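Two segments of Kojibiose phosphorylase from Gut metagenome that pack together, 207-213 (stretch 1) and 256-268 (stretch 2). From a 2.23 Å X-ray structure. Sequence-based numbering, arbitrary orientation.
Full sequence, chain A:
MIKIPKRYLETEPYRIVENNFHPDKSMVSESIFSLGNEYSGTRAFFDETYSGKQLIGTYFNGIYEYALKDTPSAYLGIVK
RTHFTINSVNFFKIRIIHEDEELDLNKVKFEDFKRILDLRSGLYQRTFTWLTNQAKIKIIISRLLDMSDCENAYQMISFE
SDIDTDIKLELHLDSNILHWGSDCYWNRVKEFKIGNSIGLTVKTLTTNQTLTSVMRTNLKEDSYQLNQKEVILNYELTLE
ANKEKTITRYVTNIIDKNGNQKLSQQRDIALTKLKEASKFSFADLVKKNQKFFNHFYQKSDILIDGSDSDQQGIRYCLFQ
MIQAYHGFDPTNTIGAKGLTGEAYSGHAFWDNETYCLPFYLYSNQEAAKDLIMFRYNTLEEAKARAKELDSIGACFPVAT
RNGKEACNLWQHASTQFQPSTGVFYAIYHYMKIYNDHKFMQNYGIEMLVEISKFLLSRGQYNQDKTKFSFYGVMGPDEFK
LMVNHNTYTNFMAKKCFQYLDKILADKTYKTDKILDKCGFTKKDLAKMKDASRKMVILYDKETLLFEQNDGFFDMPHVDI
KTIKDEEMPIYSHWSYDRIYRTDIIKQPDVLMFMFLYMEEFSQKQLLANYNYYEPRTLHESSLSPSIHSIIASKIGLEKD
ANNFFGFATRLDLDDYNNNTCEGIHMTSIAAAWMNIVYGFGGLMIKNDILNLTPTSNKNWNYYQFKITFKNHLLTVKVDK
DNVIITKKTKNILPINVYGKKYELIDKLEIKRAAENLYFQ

Stretch 1 207-213: TNQTLTS
Stretch 2 256-268: DKNGNQKLSQQRD

Stretch 1 runs as a loop through Gln209 and then as a strand from Thr210 to Ser213; stretch 2 passes from Asp256 through a loop into a helix beginning at Leu263, with Lys262 at the N-cap. Strand and helix axes approach to 8.6 Å, their N-to-C directions 34° apart, and 494 Å² is buried in total.

The register is fixed by an antiparallel bridge between Thr210 and Asp256 (CA to CA 5.2 Å). Asp256 N donates to Thr210 O at 2.8 Å (169°), and Thr210 N donates to Asp256 O at 3.3 Å (162°). Both side chains lie on the same sheet face, with Thr210 OG1 3.4 Å from Asp256 CB. Gln209, chi1 m and chi2 t, extends the pairing: Gln209 NE2 donates to Lys257 O at 3.1 Å.

Gln266 links helix to strand. Its CB points toward stretch 1, and with chi1 and chi2 both t and chi3 105° the extended chain presents both ends of its amide. Gln266 NE2 donates to Thr210 OG1 at 2.7 Å (168°), while Gln266 OE1 accepts from Thr212 OG1 at 2.8 Å. Thr210 (chi1 70°, p) and Thr212 (chi1 -67°, m), both buried, thereby bring their OG1 atoms to the two ends of the buried Gln266 amide, Thr210 as acceptor and Thr212 as donor. The second NE2 proton is also used, since Gln266 NE2 donates to Gln261 OE1 at 2.9 Å. Carbon atoms fill in around these bonds: Leu263 CD2 lies 3.7 Å from the hydroxyl Thr210 OG1, and Thr212 CG2 is 4.1 Å from Arg267 CA.

Asp256, chi1 t, folds its carboxylate over the following turn, where Asp256 OD1 accepts from Asn258 N at 3.2 Å and Gly259 N at 3.1 Å, and Asp256 OD2 from Gln261 N at 2.8 Å. Gly259 has phi/psi 100/6, and Gly259 CA sits 3.2 Å from Asn208 O; an ideal CB would come within 2.5 Å of Asn208 O, so glycine suits this position.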

# COMPACT_ATOMS: atom_id res chain seq x y z
N THR A 207 -2.40 21.69 -16.08
CA THR A 207 -3.27 20.92 -17.01
C THR A 207 -3.58 21.73 -18.27
O THR A 207 -4.31 21.22 -19.12
CB THR A 207 -4.53 20.48 -16.27
OG1 THR A 207 -5.25 21.63 -15.82
CG2 THR A 207 -4.18 19.59 -15.10
N ASN A 208 -3.06 22.96 -18.36
CA ASN A 208 -3.17 23.84 -19.56
C ASN A 208 -4.64 24.23 -19.75
O ASN A 208 -5.11 24.31 -20.90
CB ASN A 208 -2.58 23.17 -20.81
CG ASN A 208 -1.64 24.10 -21.55
OD1 ASN A 208 -0.56 24.41 -21.03
ND2 ASN A 208 -2.03 24.54 -22.74
N GLN A 209 -5.36 24.46 -18.65
CA GLN A 209 -6.79 24.84 -18.69
C GLN A 209 -6.93 26.29 -18.25
O GLN A 209 -6.24 26.70 -17.29
CB GLN A 209 -7.62 23.90 -17.82
CG GLN A 209 -7.57 22.47 -18.31
CD GLN A 209 -8.47 21.60 -17.46
OE1 GLN A 209 -8.48 21.73 -16.23
NE2 GLN A 209 -9.23 20.74 -18.11
N THR A 210 -7.82 27.00 -18.93
CA THR A 210 -8.09 28.44 -18.72
C THR A 210 -9.58 28.66 -18.49
O THR A 210 -10.41 27.84 -18.97
CB THR A 210 -7.60 29.28 -19.91
OG1 THR A 210 -8.46 29.00 -21.03
CG2 THR A 210 -6.15 29.01 -20.25
N LEU A 211 -9.89 29.74 -17.78
CA LEU A 211 -11.27 30.16 -17.47
C LEU A 211 -11.32 31.69 -17.51
O LEU A 211 -10.40 32.33 -16.97
CB LEU A 211 -11.57 29.61 -16.07
CG LEU A 211 -12.90 30.05 -15.46
CD1 LEU A 211 -13.41 28.99 -14.50
CD2 LEU A 211 -12.76 31.40 -14.76
N THR A 212 -12.37 32.26 -18.10
CA THR A 212 -12.70 33.71 -18.00
C THR A 212 -14.02 33.84 -17.25
O THR A 212 -15.01 33.22 -17.69
CB THR A 212 -12.74 34.40 -19.36
OG1 THR A 212 -11.41 34.39 -19.88
CG2 THR A 212 -13.21 35.83 -19.29
N SER A 213 -14.00 34.58 -16.15
CA SER A 213 -15.18 34.92 -15.34
C SER A 213 -15.45 36.41 -15.48
O SER A 213 -14.54 37.20 -15.14
CB SER A 213 -15.00 34.55 -13.90
OG SER A 213 -16.20 34.79 -13.19
N ASP A 256 -11.77 26.69 -21.11
CA ASP A 256 -11.11 25.90 -22.17
C ASP A 256 -10.42 24.70 -21.51
O ASP A 256 -9.32 24.88 -20.94
CB ASP A 256 -10.13 26.74 -23.00
CG ASP A 256 -9.43 25.93 -24.07
OD1 ASP A 256 -9.97 24.87 -24.45
OD2 ASP A 256 -8.34 26.36 -24.50
N LYS A 257 -11.06 23.53 -21.57
CA LYS A 257 -10.56 22.29 -20.94
C LYS A 257 -9.35 21.75 -21.72
O LYS A 257 -8.60 20.98 -21.14
CB LYS A 257 -11.70 21.27 -20.82
CG LYS A 257 -12.82 21.67 -19.86
CD LYS A 257 -13.81 20.57 -19.58
CE LYS A 257 -14.84 20.40 -20.68
NZ LYS A 257 -15.39 19.02 -20.71
N ASN A 258 -9.16 22.16 -22.98
CA ASN A 258 -8.19 21.56 -23.95
C ASN A 258 -6.93 22.44 -24.07
O ASN A 258 -5.84 21.89 -24.24
CB ASN A 258 -8.90 21.31 -25.29
CG ASN A 258 -10.05 20.33 -25.13
OD1 ASN A 258 -9.89 19.30 -24.49
ND2 ASN A 258 -11.21 20.66 -25.68
N GLY A 259 -7.07 23.77 -24.02
CA GLY A 259 -5.95 24.73 -23.92
C GLY A 259 -5.57 25.37 -25.25
O GLY A 259 -4.57 26.11 -25.26
N ASN A 260 -6.33 25.13 -26.32
CA ASN A 260 -6.02 25.64 -27.68
C ASN A 260 -6.84 26.90 -27.99
O ASN A 260 -6.69 27.43 -29.11
CB ASN A 260 -6.29 24.59 -28.76
CG ASN A 260 -5.48 23.33 -28.56
OD1 ASN A 260 -6.05 22.25 -28.42
ND2 ASN A 260 -4.17 23.46 -28.53
N GLN A 261 -7.69 27.36 -27.06
CA GLN A 261 -8.48 28.61 -27.26
C GLN A 261 -7.56 29.82 -27.03
O GLN A 261 -6.88 29.88 -26.00
CB GLN A 261 -9.72 28.64 -26.36
CG GLN A 261 -10.62 29.83 -26.66
CD GLN A 261 -11.95 29.79 -25.96
OE1 GLN A 261 -12.02 29.59 -24.74
NE2 GLN A 261 -13.00 30.02 -26.72
N LYS A 262 -7.54 30.75 -27.98
CA LYS A 262 -6.89 32.09 -27.82
C LYS A 262 -7.67 32.87 -26.75
O LYS A 262 -8.91 32.96 -26.86
CB LYS A 262 -6.87 32.81 -29.17
CG LYS A 262 -6.58 34.30 -29.11
CD LYS A 262 -5.22 34.62 -28.49
CE LYS A 262 -5.13 36.02 -27.92
NZ LYS A 262 -4.38 36.06 -26.64
N LEU A 263 -6.98 33.45 -25.76
CA LEU A 263 -7.61 34.08 -24.58
C LEU A 263 -8.36 35.39 -24.94
O LEU A 263 -9.31 35.73 -24.20
CB LEU A 263 -6.54 34.30 -23.50
CG LEU A 263 -5.98 33.02 -22.88
CD1 LEU A 263 -4.97 33.34 -21.79
CD2 LEU A 263 -7.09 32.15 -22.32
N SER A 264 -7.99 36.06 -26.03
CA SER A 264 -8.70 37.28 -26.52
C SER A 264 -10.12 36.90 -26.98
O SER A 264 -11.05 37.69 -26.71
CB SER A 264 -7.93 38.04 -27.60
OG SER A 264 -8.09 37.47 -28.90
N GLN A 265 -10.28 35.75 -27.63
CA GLN A 265 -11.58 35.21 -28.12
C GLN A 265 -12.43 34.70 -26.94
O GLN A 265 -13.68 34.84 -27.02
CB GLN A 265 -11.36 34.06 -29.11
CG GLN A 265 -10.65 34.47 -30.40
CD GLN A 265 -10.41 33.27 -31.28
OE1 GLN A 265 -10.87 32.16 -30.98
NE2 GLN A 265 -9.68 33.47 -32.36
N GLN A 266 -11.79 34.11 -25.92
CA GLN A 266 -12.42 33.59 -24.67
C GLN A 266 -13.11 34.76 -23.98
O GLN A 266 -14.32 34.66 -23.66
CB GLN A 266 -11.38 32.95 -23.74
CG GLN A 266 -11.98 32.19 -22.57
CD GLN A 266 -10.96 31.40 -21.78
OE1 GLN A 266 -10.57 31.79 -20.68
NE2 GLN A 266 -10.52 30.28 -22.32
N ARG A 267 -12.35 35.84 -23.81
CA ARG A 267 -12.81 37.10 -23.18
C ARG A 267 -13.97 37.68 -24.00
O ARG A 267 -14.98 38.04 -23.40
CB ARG A 267 -11.64 38.07 -23.04
CG ARG A 267 -11.90 39.17 -22.02
CD ARG A 267 -11.16 40.46 -22.35
NE ARG A 267 -9.90 40.60 -21.63
CZ ARG A 267 -9.11 41.67 -21.73
NH1 ARG A 267 -9.44 42.67 -22.53
NH2 ARG A 267 -7.99 41.71 -21.03
N ASP A 268 -13.85 37.74 -25.32
CA ASP A 268 -14.90 38.40 -26.15
C ASP A 268 -16.19 37.57 -26.11
O ASP A 268 -17.28 38.16 -26.03
CB ASP A 268 -14.47 38.64 -27.60
CG ASP A 268 -15.25 39.79 -28.22
OD1 ASP A 268 -14.77 40.94 -28.09
OD2 ASP A 268 -16.36 39.53 -28.77